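Local coordinates for protein protoporphyrinogen oxidase (Exiguobacterium sibiricum, PDB 3LOV) that probably oxidises coproporphyrinogen III to coproporphyrin III with molecular oxygen, using bound FAD, in the coproporphyrin-dependent route to heme b, at residues V45-R49 against G234-E240; G58-Y62 against Q348-H352; I325-F330 against A342-Q348. Residue numbers count along the deposited sequence, not the author numbering.

From the N terminus, the chain runs through V45-R49 and then G58-Y62. Contact 1 closes when G234-E240 packs on V45-R49, bringing helix 235-245 to strand 47-48. Contact 2 closes later, when Q348-H352 reaches back to G58-Y62 at the flavin. The segments of these two contacts alternate, so their loops cross. They also touch: L235 CD1 lies 3.4 Å from P59 O. Contact 3 is a local hairpin, I325-F330 with A342-Q348, nested inside the loop of contact 2, and shares Q348 with it. It is in series with contact 1. Contact 2 ties the flavin-side loop to the helix after strand 340-345. Contact 1 stays on the FAD-binding side, and contact 3 pairs strands within the mixed sheet.

Contact 1: residues V45-R49 against G234-E240; sequences VATYR and GLESLIE
V45-R49 is extended and enters strand 47-48. It lies against the first turns of helix 235-245, with A46 CA 5.2 Å from E236 CA. Two hydrogen bonds pair T47 with E236: T47 N donates to E236 OE1 (2.7 Å), and E236 N to T47 OG1 (2.9 Å). T47 is m, and its OG1 also bonds to E56. E236 is t, t; its OE2 forms a salt bridge with R40. R49 (m, t, m) folds back to E240 (m, t). R49 NH1 donates to E240 OE1 (2.9 Å) and R49 NH2 to E240 OE2 (2.8 Å). E236 CB lies over one guanidinium face. R49 NH2 makes a longer salt bridge to E236 OE1 (3.6 Å), completing a salt-bridge network. V45 (t) sets CG1 3.8 Å from both L235 CB and I239 CG1; L235 is m, t and I239 m, m. At G234 (phi 92°, psi 154°) a CB would clash with T47 CG2. V45 and L235 also touch FAD-binding L447: second-layer packing beside the dinucleotide site of a flavin-containing amine oxidoreductase.

Contact 2: residues G58-Y62 against Q348-H352; sequences GPDSY and QKWNH. With FAD (flavin-adenine dinucleotide), chain B.
G58-S61 is an irregular loop after strand 55-56, and Y62 opens strand 62-63. Q348-H352 carries the end of helix 346-349, and W350 is the first residue to leave helical angles (phi -122°, psi 112°). The backbones stay apart: the nearest CA atoms, of D60 and W350, are 9.6 Å from each other. Side chains bridge the gap. D60 uses the p rotamer and its carboxylate is shared three ways. D60 OD2 accepts from K349 NZ at 2.8 Å, as part of a salt bridge. The same D60 OD2 accepts from W350 NE1 at 3.1 Å, lying near the plane of the indole. D60 OD1 accepts from S61 OG at 2.8 Å. K349 is fully extended, with all four chi angles t, so its amine reaches the acid from the helix end. W350 is m. S61 CB packs 3.5 Å from W350 CZ2.

D60 and S61 are FAD-binding residues, and their loop borders the isoalloxazine ring. S61 O accepts a weak hydrogen bond from FAD N3 at 2.7 Å. P59 CA is 3.4 Å from FAD N5, and D60 N is 3.6 Å from FAD O4. The flavin-side loop is thereby tied to the mixed sheet through helix 346-349.

Backbone groups have further partners. G58 O accepts from R361 NH1, D60 O pairs with S230 OG, and Y62 is backbone-bonded to L229. On the other segment, W350 O pairs with S353 OG, N86 ND2 donates to Q348 O, and K349 shares a backbone hydrogen bond with N86.

Contact 3: residues I325-F330 against A342-Q348; sequences IEGTGF and ACTAIDQ
The two segments run antiparallel, with strand 329-330 alongside strand 342-345. F330 and C343 form a hydrogen-bonded pair: F330 N to C343 O and C343 N to F330 O are both 3.0 Å. G329 and T344 form the next, non-hydrogen-bonded pair. A further backbone hydrogen bond, A345 N to T328 O (2.8 Å), follows beyond the last bridge. Past it the backbones change course. E326 centres an inverse gamma turn, and A345 is the N-cap residue of helix 346-349. G329 is almost fully extended (phi 167°, psi -166°), and a CB there would clash with C343 O. G329 CA instead makes a CA-H...O contact with C343 O at 3.3 Å.

F330 (p) and C343 (t) share one sheet face. C343 CB lies over the F330 ring, 4.0 Å from its centroid in a CH-pi contact, with C343 SG oblique at 5.3 Å from the same centroid. I325 CD1 packs 4.0 Å from C343 SG. F91 and L360 of the neighbouring strands, with L388 and I391 of helix 377-392, continue this apolar layer. Toward the helix, G327 O sits 3.6 Å from both A345 CB and Q348 CG. T328 CG2 is 4.1 Å from Q348 O.

Backbone hydrogen bonds between G329 and F91 and between T344 and R361 place this beta hairpin inside the mixed sheet, between strands 90-94 and 357-364.

Contact 1: residues V45-R49 against G234-E240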
# COMPACT_ATOMS: atom_id res chain seq x y z
N VAL A 45 8.52 -5.20 -3.98
CA VAL A 45 7.88 -6.39 -4.54
C VAL A 45 8.94 -7.46 -4.56
O VAL A 45 9.99 -7.26 -5.14
CB VAL A 45 7.33 -6.18 -5.98
CG1 VAL A 45 6.83 -7.50 -6.56
CG2 VAL A 45 6.23 -5.11 -6.06
N ALA A 46 8.69 -8.57 -3.88
CA ALA A 46 9.57 -9.73 -3.90
C ALA A 46 8.72 -10.98 -3.58
O ALA A 46 7.81 -10.90 -2.76
CB ALA A 46 10.67 -9.54 -2.85
N THR A 47 8.98 -12.12 -4.23
CA THR A 47 8.16 -13.32 -4.00
C THR A 47 9.06 -14.51 -3.70
O THR A 47 9.96 -14.83 -4.48
CB THR A 47 7.28 -13.66 -5.21
OG1 THR A 47 6.64 -12.48 -5.70
CG2 THR A 47 6.23 -14.73 -4.84
N TYR A 48 8.81 -15.15 -2.57
CA TYR A 48 9.48 -16.41 -2.24
C TYR A 48 8.90 -17.56 -3.08
O TYR A 48 7.69 -17.87 -2.98
CB TYR A 48 9.33 -16.72 -0.76
CG TYR A 48 10.07 -17.98 -0.29
CD1 TYR A 48 11.45 -17.96 -0.06
CD2 TYR A 48 9.39 -19.16 -0.06
CE1 TYR A 48 12.11 -19.09 0.38
CE2 TYR A 48 10.05 -20.30 0.37
CZ TYR A 48 11.40 -20.25 0.59
OH TYR A 48 12.04 -21.37 1.02
N ARG A 49 9.75 -18.19 -3.90
CA ARG A 49 9.32 -19.20 -4.87
C ARG A 49 10.27 -20.41 -4.84
O ARG A 49 11.02 -20.61 -5.75
CB ARG A 49 9.31 -18.59 -6.27
CG ARG A 49 8.16 -17.60 -6.50
CD ARG A 49 8.31 -16.84 -7.83
NE ARG A 49 9.44 -15.92 -7.81
CZ ARG A 49 9.93 -15.26 -8.86
NH1 ARG A 49 9.42 -15.39 -10.07
NH2 ARG A 49 10.95 -14.43 -8.69
N GLY A 234 3.34 -15.23 -9.06
CA GLY A 234 3.87 -14.34 -8.01
C GLY A 234 4.08 -12.95 -8.55
O GLY A 234 4.28 -12.77 -9.76
N LEU A 235 4.02 -11.94 -7.67
CA LEU A 235 4.08 -10.55 -8.13
C LEU A 235 5.47 -10.26 -8.63
O LEU A 235 5.65 -9.41 -9.51
CB LEU A 235 3.63 -9.56 -7.06
CG LEU A 235 2.12 -9.36 -6.84
CD1 LEU A 235 1.94 -8.25 -5.83
CD2 LEU A 235 1.39 -9.03 -8.10
N GLU A 236 6.48 -10.98 -8.16
CA GLU A 236 7.82 -10.75 -8.70
C GLU A 236 7.91 -11.10 -10.20
O GLU A 236 8.72 -10.49 -10.94
CB GLU A 236 8.87 -11.48 -7.87
CG GLU A 236 10.30 -10.93 -8.09
CD GLU A 236 11.36 -11.46 -7.10
OE1 GLU A 236 11.03 -12.05 -6.03
OE2 GLU A 236 12.55 -11.22 -7.37
N SER A 237 7.05 -12.01 -10.67
CA SER A 237 7.04 -12.35 -12.11
C SER A 237 6.64 -11.15 -12.96
O SER A 237 7.13 -10.98 -14.06
CB SER A 237 6.19 -13.58 -12.42
OG SER A 237 4.84 -13.32 -12.25
N LEU A 238 5.83 -10.25 -12.41
CA LEU A 238 5.54 -8.99 -13.08
C LEU A 238 6.81 -8.17 -13.27
O LEU A 238 7.02 -7.61 -14.33
CB LEU A 238 4.47 -8.19 -12.35
CG LEU A 238 4.30 -6.70 -12.66
CD1 LEU A 238 3.89 -6.48 -14.11
CD2 LEU A 238 3.31 -6.08 -11.66
N ILE A 239 7.63 -8.07 -12.22
CA ILE A 239 8.90 -7.31 -12.29
C ILE A 239 9.82 -7.89 -13.40
O ILE A 239 10.31 -7.15 -14.27
CB ILE A 239 9.61 -7.31 -10.91
CG1 ILE A 239 8.70 -6.68 -9.82
CG2 ILE A 239 10.91 -6.64 -10.97
CD1 ILE A 239 8.13 -5.28 -10.14
N GLU A 240 9.96 -9.20 -13.38
CA GLU A 240 10.77 -9.96 -14.31
C GLU A 240 10.30 -9.77 -15.74
O GLU A 240 11.11 -9.50 -16.61
CB GLU A 240 10.75 -11.45 -13.91
CG GLU A 240 11.63 -11.72 -12.72
CD GLU A 240 11.29 -12.99 -11.94
OE1 GLU A 240 10.24 -13.62 -12.17
OE2 GLU A 240 12.09 -13.37 -11.07

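Contact 2: residues G58-Y62 against Q348-H352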
# COMPACT_ATOMS: atom_id res chain seq x y z
N GLY A 58 6.42 -8.74 0.15
CA GLY A 58 5.89 -7.37 0.26
C GLY A 58 4.41 -7.29 -0.07
O GLY A 58 3.61 -8.00 0.52
N PRO A 59 4.02 -6.41 -0.99
CA PRO A 59 2.61 -6.42 -1.44
C PRO A 59 2.18 -7.83 -1.91
O PRO A 59 2.95 -8.52 -2.57
CB PRO A 59 2.61 -5.49 -2.66
CG PRO A 59 3.85 -4.72 -2.62
CD PRO A 59 4.85 -5.48 -1.75
N ASP A 60 0.98 -8.27 -1.56
CA ASP A 60 0.56 -9.58 -2.05
C ASP A 60 -0.38 -9.48 -3.23
O ASP A 60 -0.59 -10.46 -3.94
CB ASP A 60 0.03 -10.48 -0.91
CG ASP A 60 -1.39 -10.14 -0.47
OD1 ASP A 60 -1.86 -9.02 -0.75
OD2 ASP A 60 -2.02 -11.01 0.16
N SER A 61 -0.95 -8.30 -3.45
CA SER A 61 -2.02 -8.14 -4.43
C SER A 61 -2.30 -6.67 -4.66
O SER A 61 -1.62 -5.82 -4.10
CB SER A 61 -3.28 -8.86 -3.92
OG SER A 61 -3.75 -8.32 -2.70
N TYR A 62 -3.28 -6.38 -5.50
CA TYR A 62 -3.72 -5.02 -5.81
C TYR A 62 -5.23 -5.01 -6.01
O TYR A 62 -5.82 -6.03 -6.32
CB TYR A 62 -3.00 -4.44 -7.03
CG TYR A 62 -3.32 -5.10 -8.38
CD1 TYR A 62 -2.59 -6.19 -8.86
CD2 TYR A 62 -4.36 -4.63 -9.16
CE1 TYR A 62 -2.90 -6.79 -10.08
CE2 TYR A 62 -4.69 -5.21 -10.35
CZ TYR A 62 -3.97 -6.27 -10.82
OH TYR A 62 -4.34 -6.77 -11.99
N GLN A 348 -5.40 -19.99 2.79
CA GLN A 348 -6.84 -19.76 2.65
C GLN A 348 -7.18 -18.62 1.67
O GLN A 348 -8.21 -18.66 1.01
CB GLN A 348 -7.49 -19.42 4.00
CG GLN A 348 -7.29 -20.44 5.10
CD GLN A 348 -7.98 -21.72 4.79
OE1 GLN A 348 -7.32 -22.70 4.44
NE2 GLN A 348 -9.31 -21.73 4.88
N LYS A 349 -6.34 -17.60 1.61
CA LYS A 349 -6.67 -16.40 0.81
C LYS A 349 -6.28 -16.65 -0.65
O LYS A 349 -6.99 -16.24 -1.54
CB LYS A 349 -5.95 -15.18 1.39
CG LYS A 349 -6.18 -13.85 0.67
CD LYS A 349 -5.52 -12.69 1.42
CE LYS A 349 -5.62 -11.36 0.70
NZ LYS A 349 -4.55 -10.44 1.13
N TRP A 350 -5.17 -17.34 -0.86
CA TRP A 350 -4.64 -17.64 -2.21
C TRP A 350 -4.48 -19.14 -2.48
O TRP A 350 -3.61 -19.80 -1.91
CB TRP A 350 -3.28 -16.95 -2.46
CG TRP A 350 -3.35 -15.52 -2.25
CD1 TRP A 350 -2.86 -14.82 -1.18
CD2 TRP A 350 -3.98 -14.56 -3.11
NE1 TRP A 350 -3.17 -13.48 -1.31
CE2 TRP A 350 -3.86 -13.29 -2.48
CE3 TRP A 350 -4.65 -14.63 -4.33
CZ2 TRP A 350 -4.33 -12.13 -3.05
CZ3 TRP A 350 -5.13 -13.44 -4.90
CH2 TRP A 350 -4.98 -12.22 -4.25
N ASN A 351 -5.31 -19.67 -3.39
CA ASN A 351 -5.22 -21.06 -3.79
C ASN A 351 -3.83 -21.44 -4.29
O ASN A 351 -3.36 -22.50 -3.99
CB ASN A 351 -6.29 -21.38 -4.85
CG ASN A 351 -7.70 -21.49 -4.25
OD1 ASN A 351 -7.87 -21.54 -3.04
ND2 ASN A 351 -8.71 -21.54 -5.11
N HIS A 352 -3.15 -20.55 -5.00
CA HIS A 352 -1.86 -20.87 -5.63
C HIS A 352 -0.60 -20.87 -4.75
O HIS A 352 0.44 -21.40 -5.14
CB HIS A 352 -1.60 -19.88 -6.78
CG HIS A 352 -1.17 -18.51 -6.32
ND1 HIS A 352 -2.07 -17.56 -5.88
CD2 HIS A 352 0.04 -17.92 -6.26
CE1 HIS A 352 -1.42 -16.44 -5.57
NE2 HIS A 352 -0.13 -16.64 -5.80
PA FAD B . 10.09 0.98 -4.07
O1A FAD B . 9.46 -0.36 -4.27
O2A FAD B . 10.48 1.39 -2.70
O5B FAD B . 11.37 1.08 -5.01
C5B FAD B . 12.35 2.07 -4.85
C4B FAD B . 13.60 1.62 -5.62
O4B FAD B . 14.57 2.66 -5.68
C3B FAD B . 14.22 0.40 -4.97
O3B FAD B . 14.54 -0.60 -5.92
C2B FAD B . 15.45 1.01 -4.32
O2B FAD B . 16.51 0.14 -4.23
C1B FAD B . 15.80 2.14 -5.27
N9A FAD B . 16.62 3.22 -4.70
C8A FAD B . 16.66 3.78 -3.44
N7A FAD B . 17.59 4.76 -3.40
C5A FAD B . 18.17 4.83 -4.64
C6A FAD B . 19.15 5.64 -5.21
N6A FAD B . 19.73 6.62 -4.51
N1A FAD B . 19.52 5.46 -6.53
C2A FAD B . 18.89 4.51 -7.30
N3A FAD B . 17.90 3.73 -6.75
C4A FAD B . 17.56 3.87 -5.45
N1 FAD B . 0.46 -1.96 -2.52
C2 FAD B . -0.57 -2.67 -3.07
O2 FAD B . -1.12 -2.28 -4.11
N3 FAD B . -1.02 -3.81 -2.45
C4 FAD B . -0.49 -4.26 -1.30
O4 FAD B . -0.91 -5.29 -0.82
C4X FAD B . 0.53 -3.55 -0.70
N5 FAD B . 1.11 -4.03 0.46
C5X FAD B . 2.16 -3.30 1.03
C6 FAD B . 2.74 -3.74 2.23
C7 FAD B . 3.79 -3.02 2.82
C7M FAD B . 4.41 -3.50 4.09
C8 FAD B . 4.29 -1.86 2.19
C8M FAD B . 5.42 -1.04 2.79
C9 FAD B . 3.74 -1.42 0.99
C9A FAD B . 2.66 -2.13 0.40
N10 FAD B . 2.10 -1.69 -0.80
C10 FAD B . 1.02 -2.40 -1.34
C1' FAD B . 2.55 -0.44 -1.52
C2' FAD B . 3.56 -0.85 -2.63
O2' FAD B . 4.66 -1.42 -2.03
C3' FAD B . 4.02 0.33 -3.50
O3' FAD B . 2.92 0.65 -4.33
C4' FAD B . 5.23 0.05 -4.42
O4' FAD B . 6.09 -1.00 -4.03
C5' FAD B . 6.13 1.27 -4.54
O5' FAD B . 7.12 1.01 -5.51
P FAD B . 8.15 2.15 -5.87
O1P FAD B . 7.51 3.52 -5.89
O2P FAD B . 9.01 1.82 -7.06
O3P FAD B . 9.15 2.18 -4.57

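Contact 3: residues I325-F330 against A342-Q348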
# COMPACT_ATOMS: atom_id res chain seq x y z
N ILE A 325 -6.45 -20.19 12.23
CA ILE A 325 -7.46 -19.15 12.13
C ILE A 325 -8.60 -19.71 11.23
O ILE A 325 -8.32 -20.26 10.16
CB ILE A 325 -6.88 -17.82 11.55
CG1 ILE A 325 -5.41 -17.59 11.96
CG2 ILE A 325 -7.73 -16.64 12.00
CD1 ILE A 325 -4.70 -16.50 11.15
N GLU A 326 -9.86 -19.58 11.66
CA GLU A 326 -11.01 -20.15 10.90
C GLU A 326 -11.57 -19.17 9.85
O GLU A 326 -12.75 -18.78 9.89
CB GLU A 326 -12.14 -20.62 11.86
CG GLU A 326 -11.80 -21.80 12.80
CD GLU A 326 -11.37 -23.08 12.07
OE1 GLU A 326 -11.88 -23.38 10.96
OE2 GLU A 326 -10.52 -23.81 12.64
N GLY A 327 -10.71 -18.78 8.91
CA GLY A 327 -11.05 -17.78 7.89
C GLY A 327 -9.80 -17.27 7.18
O GLY A 327 -8.74 -17.90 7.27
N THR A 328 -9.89 -16.13 6.49
CA THR A 328 -8.73 -15.65 5.71
C THR A 328 -7.71 -14.90 6.56
O THR A 328 -6.53 -14.94 6.23
CB THR A 328 -9.14 -14.78 4.54
OG1 THR A 328 -10.08 -13.80 5.00
CG2 THR A 328 -9.75 -15.66 3.41
N GLY A 329 -8.17 -14.21 7.62
CA GLY A 329 -7.26 -13.62 8.60
C GLY A 329 -7.90 -12.62 9.54
O GLY A 329 -9.13 -12.56 9.65
N PHE A 330 -7.07 -11.86 10.24
CA PHE A 330 -7.56 -10.87 11.21
C PHE A 330 -6.70 -9.61 11.25
O PHE A 330 -5.50 -9.67 10.94
CB PHE A 330 -7.68 -11.50 12.61
CG PHE A 330 -6.38 -11.99 13.21
CD1 PHE A 330 -5.55 -11.13 13.92
CD2 PHE A 330 -5.99 -13.34 13.11
CE1 PHE A 330 -4.35 -11.56 14.46
CE2 PHE A 330 -4.80 -13.79 13.66
CZ PHE A 330 -3.98 -12.90 14.35
N ALA A 342 -1.66 -7.48 12.12
CA ALA A 342 -2.56 -8.28 11.28
C ALA A 342 -1.89 -9.60 11.02
O ALA A 342 -0.69 -9.73 11.20
CB ALA A 342 -2.89 -7.56 9.94
N CYS A 343 -2.68 -10.60 10.64
CA CYS A 343 -2.16 -11.90 10.20
C CYS A 343 -3.09 -12.48 9.15
O CYS A 343 -4.31 -12.34 9.25
CB CYS A 343 -2.08 -12.89 11.33
SG CYS A 343 -1.28 -14.47 10.86
N THR A 344 -2.50 -13.13 8.14
CA THR A 344 -3.29 -13.74 7.08
C THR A 344 -2.97 -15.22 6.98
O THR A 344 -1.80 -15.62 7.13
CB THR A 344 -2.96 -13.12 5.72
OG1 THR A 344 -3.19 -11.71 5.78
CG2 THR A 344 -3.80 -13.75 4.62
N ALA A 345 -4.02 -16.02 6.75
CA ALA A 345 -3.89 -17.42 6.42
C ALA A 345 -3.73 -17.45 4.91
O ALA A 345 -4.71 -17.58 4.18
CB ALA A 345 -5.13 -18.21 6.87
N ILE A 346 -2.48 -17.27 4.47
CA ILE A 346 -2.12 -17.19 3.07
C ILE A 346 -2.74 -18.33 2.25
O ILE A 346 -3.25 -18.12 1.14
CB ILE A 346 -0.58 -17.31 2.90
CG1 ILE A 346 0.15 -16.02 3.31
CG2 ILE A 346 -0.23 -17.67 1.46
CD1 ILE A 346 -0.57 -14.73 3.07
N ASP A 347 -2.66 -19.55 2.77
CA ASP A 347 -3.17 -20.71 2.02
C ASP A 347 -4.70 -20.69 1.90
O ASP A 347 -5.25 -21.33 1.02
CB ASP A 347 -2.71 -22.01 2.67
CG ASP A 347 -3.21 -22.16 4.09
OD1 ASP A 347 -2.71 -21.45 4.98
OD2 ASP A 347 -4.13 -22.98 4.30
N GLN A 348 -5.40 -19.99 2.79
CA GLN A 348 -6.84 -19.76 2.65
C GLN A 348 -7.18 -18.62 1.67
O GLN A 348 -8.21 -18.66 1.01
CB GLN A 348 -7.49 -19.42 4.00
CG GLN A 348 -7.29 -20.44 5.10
CD GLN A 348 -7.98 -21.72 4.79
OE1 GLN A 348 -7.32 -22.70 4.44
NE2 GLN A 348 -9.31 -21.73 4.88